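Local coordinates for protein subclass B3 metallo-beta-lactamase (Sphingobium indicum, PDB 7LUU) that probably hydrolyses beta-lactam antibiotics, drawing on a pair of zinc ions held in its active site, at residues K53-P58 against S265-N270; V71-L76 against A98-S103; R45-E50 against P123-A128; S77-D82 against V88-A93. All blocks are in the same frame, centred on the assembly; numbering follows the deposited sequence.

Contact 1. Residues K53-P58 against S265-N270; sequences KEWLAP and SAHPDN. With ZN (zinc ion), chain C.
Trp55 and His267 meet at one corner each: indole NE1 lies 3.9 Å from His267 CE1, close to the plane of the imidazole and at its edge. Seen from the indole, CE1 comes in obliquely. The five-membered ring of Trp55 and the imidazole meet obliquely, inclined at 51° with their centroids 5.7 Å apart. With CG beside its backbone N (chi1 -83°), Trp55 swings the indole toward the metal site. His267 is a zinc ligand; its NE2 binds the zinc of chain C at 2.0 Å, a metal also bound by Asp126, His127 and two waters, of which water 2 stands in the imidazole plane 2.1 Å from the zinc. The coordination bond limits how the imidazole can turn, and Trp55 lines its CE1 corner. Behind the ring, His267 O is gripped twice, by Ser265 OG at 2.6 Å and by Asn270 N at 3.0 Å, from opposite faces of the carbonyl plane, which probably helps to fix the backbone of the metal ligand. The contact thus joins the last turn of helix 49-55, whose Trp55 also touches Asp126 of helix 125-128, to the loop leaving strand 262-265, where Asn270 leans on helix 282-300.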
loop_
_atom_site.group_PDB
_atom_site.type_symbol
_atom_site.label_atom_id
_atom_site.label_comp_id
_atom_site.label_asym_id
_atom_site.label_seq_id
_atom_site.Cartn_x
_atom_site.Cartn_y
_atom_site.Cartn_z
ATOM N N LYS A 53 -5.195 -0.844 18.040
ATOM C CA LYS A 53 -4.733 0.148 19.016
ATOM C C LYS A 53 -3.343 0.666 18.663
ATOM O O LYS A 53 -3.048 1.851 18.877
ATOM C CB LYS A 53 -4.744 -0.450 20.428
ATOM C CG LYS A 53 -6.132 -0.803 20.872
ATOM C CD LYS A 53 -6.122 -1.626 22.175
ATOM C CE LYS A 53 -7.536 -1.938 22.616
ATOM N NZ LYS A 53 -7.466 -2.831 23.837
ATOM N N GLU A 54 -2.476 -0.203 18.144
ATOM C CA GLU A 54 -1.166 0.195 17.659
ATOM C C GLU A 54 -1.210 0.699 16.218
ATOM O O GLU A 54 -0.624 1.753 15.903
ATOM C CB GLU A 54 -0.175 -0.969 17.725
ATOM C CG GLU A 54 0.022 -1.535 19.108
ATOM C CD GLU A 54 1.475 -1.746 19.430
ATOM O OE1 GLU A 54 1.914 -1.143 20.435
ATOM O OE2 GLU A 54 2.178 -2.492 18.682
ATOM N N TRP A 55 -1.809 -0.087 15.315
ATOM C CA TRP A 55 -1.810 0.282 13.903
ATOM C C TRP A 55 -2.422 1.655 13.690
ATOM O O TRP A 55 -1.945 2.417 12.849
ATOM C CB TRP A 55 -2.637 -0.709 13.071
ATOM C CG TRP A 55 -1.943 -1.952 12.672
ATOM C CD1 TRP A 55 -0.605 -2.141 12.466
ATOM C CD2 TRP A 55 -2.589 -3.190 12.342
ATOM N NE1 TRP A 55 -0.377 -3.455 12.037
ATOM C CE2 TRP A 55 -1.587 -4.107 11.965
ATOM C CE3 TRP A 55 -3.932 -3.616 12.351
ATOM C CZ2 TRP A 55 -1.899 -5.429 11.582
ATOM C CZ3 TRP A 55 -4.235 -4.945 12.000
ATOM C CH2 TRP A 55 -3.215 -5.815 11.607
ATOM N N LEU A 56 -3.530 1.948 14.381
ATOM C CA LEU A 56 -4.276 3.163 14.101
ATOM C C LEU A 56 -3.978 4.259 15.134
ATOM O O LEU A 56 -4.710 5.232 15.232
ATOM C CB LEU A 56 -5.787 2.860 14.086
ATOM C CG LEU A 56 -6.172 1.856 13.015
ATOM C CD1 LEU A 56 -7.727 1.711 12.986
ATOM C CD2 LEU A 56 -5.707 2.299 11.637
ATOM N N ALA A 57 -2.869 4.140 15.875
ATOM C CA ALA A 57 -2.550 5.237 16.783
ATOM C C ALA A 57 -2.452 6.548 15.985
ATOM O O ALA A 57 -1.879 6.581 14.888
ATOM C CB ALA A 57 -1.234 4.919 17.508
ATOM N N PRO A 58 -3.010 7.629 16.480
ATOM C CA PRO A 58 -3.148 8.815 15.641
ATOM C C PRO A 58 -1.848 9.575 15.499
ATOM O O PRO A 58 -1.044 9.680 16.450
ATOM C CB PRO A 58 -4.170 9.679 16.392
ATOM C CG PRO A 58 -4.034 9.230 17.865
ATOM C CD PRO A 58 -3.739 7.749 17.774
ATOM N N SER A 265 6.822 3.623 3.368
ATOM C CA SER A 265 6.542 2.163 3.415
ATOM C C SER A 265 5.104 1.942 3.915
ATOM O O SER A 265 4.704 2.558 4.891
ATOM C CB SER A 265 7.557 1.534 4.413
ATOM O OG SER A 265 7.180 0.204 4.708
ATOM N N ALA A 266 4.340 1.040 3.279
ATOM C CA ALA A 266 2.960 0.752 3.739
ATOM C C ALA A 266 2.870 0.520 5.263
ATOM O O ALA A 266 2.011 1.099 5.934
ATOM C CB ALA A 266 2.429 -0.483 3.025
ATOM N N HIS A 267 3.753 -0.304 5.839
ATOM C CA HIS A 267 3.965 -0.273 7.287
ATOM C C HIS A 267 5.179 0.621 7.532
ATOM O O HIS A 267 6.295 0.201 7.202
ATOM C CB HIS A 267 4.277 -1.702 7.781
ATOM C CG HIS A 267 3.088 -2.619 7.735
ATOM N ND1 HIS A 267 2.189 -2.704 8.786
ATOM C CD2 HIS A 267 2.618 -3.426 6.767
ATOM C CE1 HIS A 267 1.244 -3.564 8.474
ATOM N NE2 HIS A 267 1.447 -3.991 7.235
ATOM N N PRO A 268 5.046 1.803 8.121
ATOM C CA PRO A 268 6.186 2.738 8.111
ATOM C C PRO A 268 7.366 2.224 8.942
ATOM O O PRO A 268 8.515 2.492 8.570
ATOM C CB PRO A 268 5.597 4.034 8.658
ATOM C CG PRO A 268 4.293 3.639 9.292
ATOM C CD PRO A 268 3.789 2.390 8.630
ATOM N N ASP A 269 7.124 1.372 9.914
ATOM C CA ASP A 269 8.253 0.854 10.712
ATOM C C ASP A 269 9.189 -0.043 9.906
ATOM O O ASP A 269 10.377 -0.200 10.265
ATOM C CB ASP A 269 7.723 0.107 11.918
ATOM C CG ASP A 269 6.536 -0.841 11.579
ATOM O OD1 ASP A 269 5.398 -0.382 11.126
ATOM O OD2 ASP A 269 6.762 -2.065 11.824
ATOM N N ASN A 270 8.720 -0.595 8.785
ATOM C CA ASN A 270 9.619 -1.371 7.928
ATOM C C ASN A 270 10.727 -0.520 7.342
ATOM O O ASN A 270 11.782 -1.056 6.957
ATOM C CB ASN A 270 8.859 -1.999 6.728
ATOM C CG ASN A 270 7.827 -3.046 7.130
ATOM O OD1 ASN A 270 7.105 -3.560 6.253
ATOM N ND2 ASN A 270 7.743 -3.362 8.429
HETATM ZN ZN ZN C . 0.171 -5.097 6.093
HETATM O O HOH W 1 -0.861 -6.969 5.371
HETATM O O HOH W 2 1.683 -5.684 4.805
#

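Contact 2. Residues V71-L76 against A98-S103; sequences VGFAGL and APMILS
Phe73 pushes the outer edge of its ring into the groove between Met100 and Ile101, neighbours on helix 98-107. This helix lies against one sheet of the alpha-beta/beta-alpha sandwich characteristic of metallo-beta-lactamases, and here it receives the loop that links strands 68-70 and 79-82. The bump is the far end of the phenyl ring. Its CZ sits 3.7 Å from Met100 CB, which lies near the ring plane at the edge, while CE2 reaches 3.8 Å from Ile101 CG1, which approaches obliquely. Both helix side chains cross the phenyl group at about a right angle, Ile101 CG1 on its CE2-CZ side. Ile101 is shared: CG1 faces Phe73, whereas CG2 turns to Val71 CG2, 4.2 Å away, where a second, smaller bump abuts the helix. Leu89 of strand 87-90 touches both Val71 and Ile101 and continues this apolar packing into the sheet. The loop is drawn together behind Phe73 by its own backbone bond from Phe73 N to Leu76 O, 2.9 Å. Met100 runs extended beyond CG (chi2 167°), bringing its sulfur obliquely to the ring in a Met-aromatic contact: SD lies 4.9 Å from the ring centroid, 54° off the normal, with Phe73 CE1 its nearest ring atom at 3.9 Å.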
loop_
_atom_site.group_PDB
_atom_site.type_symbol
_atom_site.label_atom_id
_atom_site.label_comp_id
_atom_site.label_asym_id
_atom_site.label_seq_id
_atom_site.Cartn_x
_atom_site.Cartn_y
_atom_site.Cartn_z
ATOM N N VAL A 71 -1.687 11.095 5.606
ATOM C CA VAL A 71 -2.953 11.222 6.363
ATOM C C VAL A 71 -3.300 9.922 7.086
ATOM O O VAL A 71 -4.430 9.717 7.532
ATOM C CB VAL A 71 -4.129 11.648 5.469
ATOM C CG1 VAL A 71 -3.914 13.106 5.013
ATOM C CG2 VAL A 71 -4.329 10.683 4.265
ATOM N N GLY A 72 -2.314 9.053 7.238
ATOM C CA GLY A 72 -2.480 7.784 7.904
ATOM C C GLY A 72 -2.153 7.810 9.394
ATOM O O GLY A 72 -2.571 8.742 10.121
ATOM N N PHE A 73 -1.585 6.719 9.883
ATOM C CA PHE A 73 -1.507 6.430 11.331
ATOM C C PHE A 73 -0.094 5.997 11.698
ATOM O O PHE A 73 0.746 5.808 10.823
ATOM C CB PHE A 73 -2.491 5.313 11.681
ATOM C CG PHE A 73 -3.862 5.600 11.160
ATOM C CD1 PHE A 73 -4.703 6.402 11.905
ATOM C CD2 PHE A 73 -4.276 5.199 9.864
ATOM C CE1 PHE A 73 -5.961 6.733 11.419
ATOM C CE2 PHE A 73 -5.527 5.568 9.387
ATOM C CZ PHE A 73 -6.378 6.318 10.137
ATOM N N ALA A 74 0.141 5.735 13.011
ATOM C CA ALA A 74 1.493 5.388 13.407
ATOM C C ALA A 74 1.938 4.099 12.769
ATOM O O ALA A 74 3.123 3.941 12.445
ATOM C CB ALA A 74 1.579 5.299 14.938
ATOM N N GLY A 75 1.023 3.163 12.575
ATOM C CA GLY A 75 1.434 1.846 12.075
ATOM C C GLY A 75 1.022 1.520 10.633
ATOM O O GLY A 75 1.377 0.430 10.129
ATOM N N LEU A 76 0.316 2.432 9.957
ATOM C CA LEU A 76 -0.180 2.162 8.582
ATOM C C LEU A 76 -0.132 3.464 7.828
ATOM O O LEU A 76 -0.778 4.455 8.212
ATOM C CB LEU A 76 -1.639 1.618 8.640
ATOM C CG LEU A 76 -1.824 0.248 9.307
ATOM C CD1 LEU A 76 -3.286 -0.073 9.545
ATOM C CD2 LEU A 76 -1.182 -0.820 8.398
ATOM N N ALA A 98 -11.644 4.444 7.923
ATOM C CA ALA A 98 -12.076 5.347 6.844
ATOM C C ALA A 98 -12.511 6.718 7.365
ATOM O O ALA A 98 -12.033 7.744 6.839
ATOM C CB ALA A 98 -13.158 4.648 6.012
ATOM N N PRO A 99 -13.343 6.822 8.394
ATOM C CA PRO A 99 -13.669 8.168 8.919
ATOM C C PRO A 99 -12.459 8.940 9.447
ATOM O O PRO A 99 -12.443 10.180 9.332
ATOM C CB PRO A 99 -14.648 7.893 10.074
ATOM C CG PRO A 99 -14.911 6.455 10.067
ATOM C CD PRO A 99 -14.024 5.727 9.128
ATOM N N MET A 100 -11.480 8.251 10.054
ATOM C CA MET A 100 -10.277 8.912 10.573
ATOM C C MET A 100 -9.447 9.478 9.427
ATOM O O MET A 100 -8.936 10.589 9.508
ATOM C CB MET A 100 -9.486 7.876 11.413
ATOM C CG MET A 100 -10.341 7.094 12.532
ATOM S SD MET A 100 -9.313 5.693 13.082
ATOM C CE MET A 100 -10.489 4.885 14.165
ATOM N N ILE A 101 -9.344 8.727 8.321
ATOM C CA ILE A 101 -8.637 9.232 7.135
ATOM C C ILE A 101 -9.307 10.483 6.590
ATOM O O ILE A 101 -8.624 11.486 6.288
ATOM C CB ILE A 101 -8.574 8.138 6.050
ATOM C CG1 ILE A 101 -7.603 7.065 6.551
ATOM C CG2 ILE A 101 -7.994 8.714 4.707
ATOM C CD1 ILE A 101 -7.728 5.716 5.734
ATOM N N LEU A 102 -10.631 10.442 6.432
ATOM C CA LEU A 102 -11.328 11.596 5.866
ATOM C C LEU A 102 -11.185 12.804 6.801
ATOM O O LEU A 102 -11.025 13.936 6.337
ATOM C CB LEU A 102 -12.810 11.250 5.654
ATOM C CG LEU A 102 -13.135 10.131 4.646
ATOM C CD1 LEU A 102 -14.609 9.657 4.713
ATOM C CD2 LEU A 102 -12.715 10.588 3.292
ATOM N N SER A 103 -11.255 12.582 8.109
ATOM C CA SER A 103 -10.989 13.657 9.055
ATOM C C SER A 103 -9.598 14.268 8.834
ATOM O O SER A 103 -9.433 15.492 8.884
ATOM C CB SER A 103 -11.131 13.134 10.490
ATOM O OG SER A 103 -10.827 14.162 11.430
#

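Contact 3. Residues R45-E50 against P123-A128; sequences RPMAVE and PHYDHA. With ZN (zinc ion), chain C; ZN (zinc ion), chain B; SO4 (sulfate ion), chain E; SO4 (sulfate ion), chain D.
The Glu-X-His-X-Asp-His zinc motif (Glu122 to His127) carries Tyr125 between its ligands, and this is the residue that Met47 and Ala48 cover. The methyl CE of Met47 lies over one face of the phenol, offset toward the rim, 3.9 Å from the ring centroid on a line 22° off the normal, with Tyr125 CG its nearest atom at 3.7 Å, a CH-pi contact. A bend at the last torsion (chi3 74°) curls the methyl over the ring, with the sulfur following obliquely as a Met-aromatic partner. Ala48 CB instead packs at the hydroxyl end, 3.6 Å from Tyr125 OH. That hydroxyl donates to O4 of the sulfate of chain D at 2.7 Å, the anion standing at the ring edge; a second sulfate, chain E, accepts from Glu50 N at the start of helix 49-55. Both are probably from the crystallisation liquor. On either side of Tyr125 the chain turns to the metals. His124 ND1 binds the zinc of chain B at 2.0 Å, and Asp126 OD2 and His127 NE2 bind that of chain C. Water 1 bridges the two ions and donates to Asp126 OD1 at 2.6 Å. The contact joins the segment leading into helix 49-55 to the short helix 125-128; Tyr125 also touches Arg51 of helix 49-55, and helix 146-154 packs on Pro123 and Ala128.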
loop_
_atom_site.group_PDB
_atom_site.type_symbol
_atom_site.label_atom_id
_atom_site.label_comp_id
_atom_site.label_asym_id
_atom_site.label_seq_id
_atom_site.Cartn_x
_atom_site.Cartn_y
_atom_site.Cartn_z
ATOM N N ARG A 45 -17.468 -1.544 9.660
ATOM C CA ARG A 45 -17.561 -2.360 10.866
ATOM C C ARG A 45 -16.153 -2.824 11.269
ATOM O O ARG A 45 -15.405 -3.290 10.402
ATOM C CB ARG A 45 -18.554 -3.527 10.585
ATOM C CG ARG A 45 -18.876 -4.436 11.782
ATOM C CD ARG A 45 -19.856 -5.601 11.407
ATOM N NE ARG A 45 -21.058 -5.028 10.818
ATOM C CZ ARG A 45 -21.458 -5.264 9.570
ATOM N NH1 ARG A 45 -20.774 -6.056 8.765
ATOM N NH2 ARG A 45 -22.516 -4.589 9.104
ATOM N N PRO A 46 -15.704 -2.591 12.526
ATOM C CA PRO A 46 -14.267 -2.702 12.859
ATOM C C PRO A 46 -13.716 -4.106 12.722
ATOM O O PRO A 46 -14.428 -5.114 12.922
ATOM C CB PRO A 46 -14.203 -2.278 14.335
ATOM C CG PRO A 46 -15.466 -1.453 14.515
ATOM C CD PRO A 46 -16.496 -2.065 13.681
ATOM N N MET A 47 -12.450 -4.165 12.334
ATOM C CA MET A 47 -11.643 -5.384 12.348
ATOM C C MET A 47 -10.418 -5.236 13.238
ATOM O O MET A 47 -9.872 -4.165 13.384
ATOM C CB MET A 47 -11.145 -5.739 10.901
ATOM C CG MET A 47 -12.365 -5.980 10.034
ATOM S SD MET A 47 -11.881 -6.390 8.315
ATOM C CE MET A 47 -11.295 -8.046 8.581
ATOM N N ALA A 48 -9.917 -6.371 13.720
ATOM C CA ALA A 48 -8.635 -6.448 14.423
ATOM C C ALA A 48 -8.485 -5.356 15.471
ATOM O O ALA A 48 -7.529 -4.577 15.481
ATOM C CB ALA A 48 -7.493 -6.407 13.408
ATOM N N VAL A 49 -9.465 -5.303 16.368
ATOM C CA VAL A 49 -9.578 -4.148 17.240
ATOM C C VAL A 49 -8.397 -4.053 18.194
ATOM O O VAL A 49 -7.917 -2.951 18.501
ATOM C CB VAL A 49 -10.936 -4.239 17.957
ATOM C CG1 VAL A 49 -11.012 -3.151 19.013
ATOM C CG2 VAL A 49 -12.075 -4.064 16.944
ATOM N N GLU A 50 -7.845 -5.182 18.648
ATOM C CA GLU A 50 -6.678 -5.118 19.532
ATOM C C GLU A 50 -5.430 -4.623 18.780
ATOM O O GLU A 50 -4.745 -3.682 19.233
ATOM C CB GLU A 50 -6.432 -6.501 20.141
ATOM C CG GLU A 50 -7.438 -6.867 21.205
ATOM C CD GLU A 50 -7.630 -5.748 22.218
ATOM O OE1 GLU A 50 -8.810 -5.354 22.427
ATOM O OE2 GLU A 50 -6.594 -5.253 22.763
ATOM N N PRO A 123 -4.247 -6.357 -1.403
ATOM C CA PRO A 123 -5.638 -6.631 -1.041
ATOM C C PRO A 123 -5.722 -7.407 0.284
ATOM O O PRO A 123 -6.233 -8.527 0.357
ATOM C CB PRO A 123 -6.135 -7.447 -2.249
ATOM C CG PRO A 123 -4.939 -8.254 -2.600
ATOM C CD PRO A 123 -3.714 -7.366 -2.369
ATOM N N HIS A 124 -5.151 -6.819 1.351
ATOM C CA HIS A 124 -5.263 -7.351 2.691
ATOM C C HIS A 124 -5.966 -6.302 3.539
ATOM O O HIS A 124 -5.912 -5.090 3.222
ATOM C CB HIS A 124 -3.889 -7.609 3.285
ATOM C CG HIS A 124 -3.258 -8.874 2.807
ATOM N ND1 HIS A 124 -1.967 -9.213 3.142
ATOM C CD2 HIS A 124 -3.753 -9.899 2.059
ATOM C CE1 HIS A 124 -1.695 -10.417 2.615
ATOM N NE2 HIS A 124 -2.757 -10.856 1.962
ATOM N N TYR A 125 -6.669 -6.765 4.589
ATOM C CA TYR A 125 -7.578 -5.824 5.249
ATOM C C TYR A 125 -6.880 -4.684 6.014
ATOM O O TYR A 125 -7.548 -3.683 6.317
ATOM C CB TYR A 125 -8.541 -6.627 6.165
ATOM C CG TYR A 125 -7.909 -7.213 7.421
ATOM C CD1 TYR A 125 -7.578 -6.388 8.486
ATOM C CD2 TYR A 125 -7.679 -8.586 7.552
ATOM C CE1 TYR A 125 -7.049 -6.873 9.627
ATOM C CE2 TYR A 125 -7.161 -9.100 8.722
ATOM C CZ TYR A 125 -6.823 -8.233 9.739
ATOM O OH TYR A 125 -6.292 -8.725 10.919
ATOM N N ASP A 126 -5.561 -4.779 6.300
ATOM C CA ASP A 126 -4.912 -3.668 6.992
ATOM C C ASP A 126 -4.469 -2.582 6.021
ATOM O O ASP A 126 -4.010 -1.529 6.466
ATOM C CB ASP A 126 -3.703 -4.150 7.851
ATOM C CG ASP A 126 -2.668 -4.987 7.048
ATOM O OD1 ASP A 126 -3.048 -5.773 6.146
ATOM O OD2 ASP A 126 -1.460 -4.887 7.378
ATOM N N HIS A 127 -4.629 -2.785 4.693
ATOM C CA HIS A 127 -4.360 -1.730 3.719
ATOM C C HIS A 127 -5.538 -1.451 2.840
ATOM O O HIS A 127 -5.706 -0.330 2.383
ATOM C CB HIS A 127 -3.134 -2.105 2.818
ATOM C CG HIS A 127 -1.962 -2.577 3.630
ATOM N ND1 HIS A 127 -1.050 -1.686 4.165
ATOM C CD2 HIS A 127 -1.616 -3.795 4.094
ATOM C CE1 HIS A 127 -0.175 -2.352 4.922
ATOM N NE2 HIS A 127 -0.495 -3.632 4.885
ATOM N N ALA A 128 -6.379 -2.447 2.590
ATOM C CA ALA A 128 -7.548 -2.221 1.761
ATOM C C ALA A 128 -8.842 -2.145 2.554
ATOM O O ALA A 128 -9.881 -1.917 1.948
ATOM C CB ALA A 128 -7.664 -3.355 0.719
HETATM ZN ZN ZN C . 0.171 -5.097 6.093
HETATM ZN ZN ZN B . -0.525 -7.905 3.714
HETATM S S SO4 E . -7.406 -8.586 17.248
HETATM O O1 SO4 E . -7.948 -9.399 16.158
HETATM O O2 SO4 E . -6.671 -9.423 18.221
HETATM O O3 SO4 E . -6.420 -7.581 16.795
HETATM O O4 SO4 E . -8.511 -7.984 17.936
HETATM S S SO4 D . -5.797 -12.431 10.849
HETATM O O1 SO4 D . -6.523 -13.686 11.024
HETATM O O2 SO4 D . -4.484 -12.484 11.497
HETATM O O3 SO4 D . -5.598 -12.256 9.405
HETATM O O4 SO4 D . -6.571 -11.317 11.423
HETATM O O HOH W 1 -0.861 -6.969 5.371
HETATM O O HOH W 2 1.683 -5.684 4.805
#

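Contact 4. Residues S77-D82 against V88-A93; sequences SVALID and VLIDGA
The flat groups joining Ala79-Ile81 to Val88-Ile90 are peptide units, linked N-H to C=O across the strands. Ala79 N lies in the carbonyl plane of Ile90 O, on a lone pair, at 3.1 Å; the return bond from Ile90 N to Ala79 O is tilted 34° from the plane. The pair Ile81 and Val88 is straighter: Ile81 N reaches Val88 O at 2.8 Å and Val88 N reaches Ile81 O at 2.9 Å, both in the carbonyl planes. Between these hydrogen-bonded pairs, Leu80 and Leu89 form a non-hydrogen-bonded pair, helped by a CA-H...O contact from Leu89 CA to Ala79 O, 3.2 Å. This is an antiparallel beta hairpin, its strands at 161°, within the mixed sheet that also carries strand 115-119. One face bears Ala79, Ile81, Val88 and Ile90; of these, Ala79 and Ile90 touch Phe222 of the second sheet of the sandwich, Ile81 and Ile90 touch Trp209, and Ile90 also Trp207. The other bears Leu80 and Leu89, whose CD1 atoms approach to 3.8 Å; there Leu80 touches Phe110. Beyond the strands the two segments part, and water 3 spans the gap, donating to Ser77 O at 2.8 Å and Asp91 OD2 at 2.7 Å, while Thr121 OG1 also bonds Asp91 OD2. Val78 CG1 packs against Asp91 O, a buried carbonyl oxygen that has no polar partner in the model.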
loop_
_atom_site.group_PDB
_atom_site.type_symbol
_atom_site.label_atom_id
_atom_site.label_comp_id
_atom_site.label_asym_id
_atom_site.label_seq_id
_atom_site.Cartn_x
_atom_site.Cartn_y
_atom_site.Cartn_z
ATOM N N SER A 77 0.566 3.444 6.709
ATOM C CA SER A 77 0.711 4.653 5.900
ATOM C C SER A 77 -0.479 4.822 4.975
ATOM O O SER A 77 -0.918 3.866 4.325
ATOM C CB SER A 77 1.981 4.582 5.042
ATOM O OG SER A 77 3.127 4.455 5.907
ATOM N N VAL A 78 -0.971 6.062 4.897
ATOM C CA VAL A 78 -1.951 6.466 3.872
ATOM C C VAL A 78 -1.466 7.797 3.304
ATOM O O VAL A 78 -1.199 8.733 4.076
ATOM C CB VAL A 78 -3.371 6.631 4.476
ATOM C CG1 VAL A 78 -4.393 7.067 3.382
ATOM C CG2 VAL A 78 -3.806 5.329 5.220
ATOM N N ALA A 79 -1.315 7.885 1.978
ATOM C CA ALA A 79 -0.817 9.132 1.366
ATOM C C ALA A 79 -1.944 9.875 0.667
ATOM O O ALA A 79 -2.959 9.284 0.303
ATOM C CB ALA A 79 0.283 8.853 0.333
ATOM N N LEU A 80 -1.766 11.188 0.485
ATOM C CA LEU A 80 -2.742 12.055 -0.201
ATOM C C LEU A 80 -1.932 12.936 -1.140
ATOM O O LEU A 80 -0.941 13.542 -0.720
ATOM C CB LEU A 80 -3.544 12.919 0.799
ATOM C CG LEU A 80 -4.454 13.876 0.068
ATOM C CD1 LEU A 80 -5.716 13.062 -0.383
ATOM C CD2 LEU A 80 -4.840 14.943 1.112
ATOM N N ILE A 81 -2.282 12.918 -2.422
ATOM C CA ILE A 81 -1.600 13.744 -3.432
ATOM C C ILE A 81 -2.591 14.749 -3.969
ATOM O O ILE A 81 -3.656 14.362 -4.470
ATOM C CB ILE A 81 -1.058 12.885 -4.599
ATOM C CG1 ILE A 81 -0.163 11.768 -4.046
ATOM C CG2 ILE A 81 -0.321 13.780 -5.671
ATOM C CD1 ILE A 81 0.156 10.739 -5.129
ATOM N N ASP A 82 -2.239 16.028 -3.902
ATOM C CA ASP A 82 -3.037 17.087 -4.507
ATOM C C ASP A 82 -2.503 17.350 -5.915
ATOM O O ASP A 82 -1.467 17.993 -6.089
ATOM C CB ASP A 82 -3.009 18.330 -3.626
ATOM C CG ASP A 82 -3.701 19.506 -4.270
ATOM O OD1 ASP A 82 -4.331 19.281 -5.325
ATOM O OD2 ASP A 82 -3.503 20.663 -3.742
ATOM N N VAL A 88 -5.599 12.312 -4.881
ATOM C CA VAL A 88 -5.395 10.852 -4.956
ATOM C C VAL A 88 -5.004 10.353 -3.567
ATOM O O VAL A 88 -4.079 10.902 -2.950
ATOM C CB VAL A 88 -4.241 10.528 -5.935
ATOM C CG1 VAL A 88 -3.988 9.075 -5.951
ATOM C CG2 VAL A 88 -4.605 10.980 -7.358
ATOM N N LEU A 89 -5.665 9.312 -3.085
ATOM C CA LEU A 89 -5.257 8.634 -1.844
ATOM C C LEU A 89 -4.515 7.370 -2.207
ATOM O O LEU A 89 -4.844 6.751 -3.218
ATOM C CB LEU A 89 -6.546 8.274 -1.103
ATOM C CG LEU A 89 -6.759 8.351 0.372
ATOM C CD1 LEU A 89 -6.267 9.582 1.111
ATOM C CD2 LEU A 89 -8.296 8.298 0.540
ATOM N N ILE A 90 -3.593 6.939 -1.342
ATOM C CA ILE A 90 -2.912 5.665 -1.445
ATOM C C ILE A 90 -3.204 4.894 -0.175
ATOM O O ILE A 90 -2.820 5.327 0.934
ATOM C CB ILE A 90 -1.393 5.829 -1.642
ATOM C CG1 ILE A 90 -1.219 6.721 -2.881
ATOM C CG2 ILE A 90 -0.829 4.390 -1.874
ATOM C CD1 ILE A 90 0.312 6.781 -3.370
ATOM N N ASP A 91 -3.880 3.750 -0.362
ATOM C CA ASP A 91 -4.346 2.800 0.664
ATOM C C ASP A 91 -5.431 3.389 1.567
ATOM O O ASP A 91 -5.835 4.570 1.457
ATOM C CB ASP A 91 -3.148 2.235 1.465
ATOM C CG ASP A 91 -2.444 1.108 0.697
ATOM O OD1 ASP A 91 -3.034 0.541 -0.258
ATOM O OD2 ASP A 91 -1.324 0.779 1.049
ATOM N N GLY A 92 -5.981 2.497 2.393
ATOM C CA GLY A 92 -7.175 2.852 3.169
ATOM C C GLY A 92 -7.187 2.275 4.566
ATOM O O GLY A 92 -8.221 2.374 5.236
ATOM N N ALA A 93 -6.087 1.701 5.043
ATOM C CA ALA A 93 -6.022 1.107 6.380
ATOM C C ALA A 93 -7.214 0.153 6.631
ATOM O O ALA A 93 -7.679 -0.559 5.720
ATOM C CB ALA A 93 -5.866 2.207 7.462
HETATM O O HOH W 3 -0.690 1.204 3.643
#

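How the contacts relate
From the N terminus, the segment 45-50 comes first and contact 3 closes a loop from it to the zinc motif at 123-128. The end of helix 49-55 and the residues after it supply 53-58 to contact 1, which closes a far longer loop at 265-270; the two loops cross. Both hold ligands of the zinc of chain C. Inside both spans contact 2 brings 71-76 back to helix 98-107, and contact 4, the hairpin, lies within contact 2. Their segments interlock: Val71 N bonds Val78 O, Trp55 O and Ala57 O bond Gly75 N and Ala74 N, Ser77 pairs with 265-266, and Gly92 N bonds His127 O, so sheet, helices and metal-bearing loops are tied together.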